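Local coordinates for protein putative O-acetylhomoserine (Thiol)-lyase (Campylobacter jejuni, PDB 4OC9) that probably uses pyridoxal 5'-phosphate to make homocysteine from O-acetylhomoserine and sulfide, as a putative thiol-lyase of the trans-sulfuration enzyme family, at residues D[237-242]-D[249-254]. Residues are numbered along the deposited sequence; the frame is centred on the assembly and turned at random.
Sequences AFNTPD and NLNTLD
The amides of Asn-239 and Asn-251 meet with their planes 46° apart. A third amide, that of Asn-249, lies against the backbone of Asn-239: Asn-249 OD1 is 3.3 Å from both CA and C of Asn-239, and its ND2 sits beside the carbonyl O. The remaining flat group is the Phe-238 ring, which Leu-250 approaches obliquely. Asn-249 forms an Asx turn: its OD1 accepts from the backbone N of Asn-251 at 3.0 Å, at the start of the 3-10 turn 250-252. Asn-251 ND2 donates to Asn-239 OD1 over 3.0 Å. This bond is fairly straight, lies in the carbonyl plane and uses a lone pair of OD1; the acceptor also lies almost in the amide plane of Asn-251. Asn-239 OD1 also accepts from the backbone N of Asn-231, while its ND2 donates to the carbonyls of Tyr-235 and Leu-229. Both ends of this amide are therefore bonded, which should fix its rotation. With chi1 at -176°, Asn-249 CG is anti to its own backbone N and reaches Asn-239 C and Thr-240 N, both at 3.6 Å. Asn-249 ND2 gives a weak bond of 3.1 Å to Asn-239 O, and Pro-241 CD approaches Asn-249 ND2 at 3.9 Å. Both segments belong to the loop between helices 225-229 and 257-270, so the contact folds that loop back on itself. Asp-242 and Leu-248 pair through their backbones nearer the bend. Phe-238 also touches Ile-257 and Arg-261 of helix 257-270. The apolar part of the contact is Phe-238 CD1 against the Leu-250 CD1 methyl, 3.9 Å apart.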
loop_
_atom_site.group_PDB
_atom_site.type_symbol
_atom_site.label_atom_id
_atom_site.label_comp_id
_atom_site.label_asym_id
_atom_site.label_seq_id
_atom_site.Cartn_x
_atom_site.Cartn_y
_atom_site.Cartn_z
ATOM N N ALA D 237 36.577 -7.692 13.185
ATOM C CA ALA D 237 35.747 -6.601 12.667
ATOM C C ALA D 237 35.053 -5.870 13.818
ATOM O O ALA D 237 34.788 -4.678 13.732
ATOM C CB ALA D 237 34.734 -7.136 11.691
ATOM N N PHE D 238 34.795 -6.563 14.914
ATOM C CA PHE D 238 34.139 -5.949 16.085
ATOM C C PHE D 238 35.117 -5.451 17.167
ATOM O O PHE D 238 34.709 -4.981 18.231
ATOM C CB PHE D 238 33.156 -6.958 16.724
ATOM C CG PHE D 238 32.022 -7.349 15.827
ATOM C CD1 PHE D 238 30.854 -6.590 15.802
ATOM C CD2 PHE D 238 32.117 -8.443 14.989
ATOM C CE1 PHE D 238 29.799 -6.927 14.966
ATOM C CE2 PHE D 238 31.064 -8.780 14.143
ATOM C CZ PHE D 238 29.908 -8.029 14.134
ATOM N N ASN D 239 36.408 -5.486 16.857
ATOM C CA ASN D 239 37.452 -5.078 17.812
ATOM C C ASN D 239 38.604 -4.298 17.218
ATOM O O ASN D 239 39.689 -4.284 17.773
ATOM C CB ASN D 239 37.995 -6.368 18.456
ATOM C CG ASN D 239 36.948 -7.084 19.275
ATOM O OD1 ASN D 239 36.546 -6.600 20.336
ATOM N ND2 ASN D 239 36.551 -8.277 18.830
ATOM N N THR D 240 38.382 -3.662 16.080
ATOM C CA THR D 240 39.423 -2.913 15.432
ATOM C C THR D 240 38.892 -1.611 14.878
ATOM O O THR D 240 37.786 -1.586 14.375
ATOM C CB THR D 240 39.945 -3.692 14.215
ATOM O OG1 THR D 240 40.337 -5.005 14.597
ATOM C CG2 THR D 240 41.128 -3.004 13.533
ATOM N N PRO D 241 39.704 -0.537 14.926
ATOM C CA PRO D 241 39.234 0.732 14.382
ATOM C C PRO D 241 38.794 0.524 12.936
ATOM O O PRO D 241 39.500 -0.130 12.167
ATOM C CB PRO D 241 40.473 1.629 14.442
ATOM C CG PRO D 241 41.311 1.045 15.516
ATOM C CD PRO D 241 41.072 -0.436 15.466
ATOM N N ASP D 242 37.633 1.059 12.583
ATOM C CA ASP D 242 37.112 0.901 11.231
ATOM C C ASP D 242 37.285 2.193 10.436
ATOM O O ASP D 242 36.790 3.252 10.848
ATOM C CB ASP D 242 35.648 0.469 11.312
ATOM C CG ASP D 242 35.063 0.103 9.960
ATOM O OD1 ASP D 242 35.510 0.620 8.917
ATOM O OD2 ASP D 242 34.125 -0.714 9.953
ATOM N N ASN D 249 35.781 1.959 16.870
ATOM C CA ASN D 249 36.002 0.558 17.231
ATOM C C ASN D 249 34.730 0.128 17.930
ATOM O O ASN D 249 34.379 0.654 18.990
ATOM C CB ASN D 249 37.254 0.373 18.097
ATOM C CG ASN D 249 37.550 -1.093 18.387
ATOM O OD1 ASN D 249 36.647 -1.917 18.495
ATOM N ND2 ASN D 249 38.827 -1.412 18.543
ATOM N N LEU D 250 34.033 -0.820 17.324
ATOM C CA LEU D 250 32.757 -1.297 17.872
ATOM C C LEU D 250 32.787 -1.834 19.288
ATOM O O LEU D 250 31.800 -1.666 20.000
ATOM C CB LEU D 250 32.123 -2.331 16.933
ATOM C CG LEU D 250 31.756 -1.781 15.550
ATOM C CD1 LEU D 250 31.327 -2.872 14.594
ATOM C CD2 LEU D 250 30.694 -0.696 15.656
ATOM N N ASN D 251 33.907 -2.419 19.726
ATOM C CA ASN D 251 33.954 -2.951 21.092
ATOM C C ASN D 251 33.859 -1.854 22.152
ATOM O O ASN D 251 33.743 -2.136 23.337
ATOM C CB ASN D 251 35.142 -3.866 21.336
ATOM C CG ASN D 251 36.467 -3.144 21.288
ATOM O OD1 ASN D 251 36.543 -1.946 21.557
ATOM N ND2 ASN D 251 37.535 -3.881 20.963
ATOM N N THR D 252 33.890 -0.599 21.716
ATOM C CA THR D 252 33.778 0.552 22.615
ATOM C C THR D 252 32.332 0.966 22.878
ATOM O O THR D 252 32.063 1.787 23.747
ATOM C CB THR D 252 34.460 1.757 21.931
ATOM O OG1 THR D 252 35.830 1.435 21.725
ATOM C CG2 THR D 252 34.361 3.140 22.650
ATOM N N LEU D 253 31.396 0.397 22.121
ATOM C CA LEU D 253 29.985 0.776 22.240
ATOM C C LEU D 253 29.145 -0.001 23.201
ATOM O O LEU D 253 29.246 -1.211 23.288
ATOM C CB LEU D 253 29.311 0.670 20.851
ATOM C CG LEU D 253 29.913 1.477 19.689
ATOM C CD1 LEU D 253 29.188 1.143 18.393
ATOM C CD2 LEU D 253 29.876 2.975 19.965
ATOM N N ASP D 254 28.264 0.711 23.885
ATOM C CA ASP D 254 27.361 0.088 24.807
ATOM C C ASP D 254 26.013 -0.041 24.039
ATOM O O ASP D 254 25.009 0.606 24.352
ATOM C CB ASP D 254 27.252 0.918 26.066
ATOM C CG ASP D 254 26.415 0.243 27.145
ATOM O OD1 ASP D 254 26.094 -0.962 27.022
ATOM O OD2 ASP D 254 26.095 0.919 28.136
#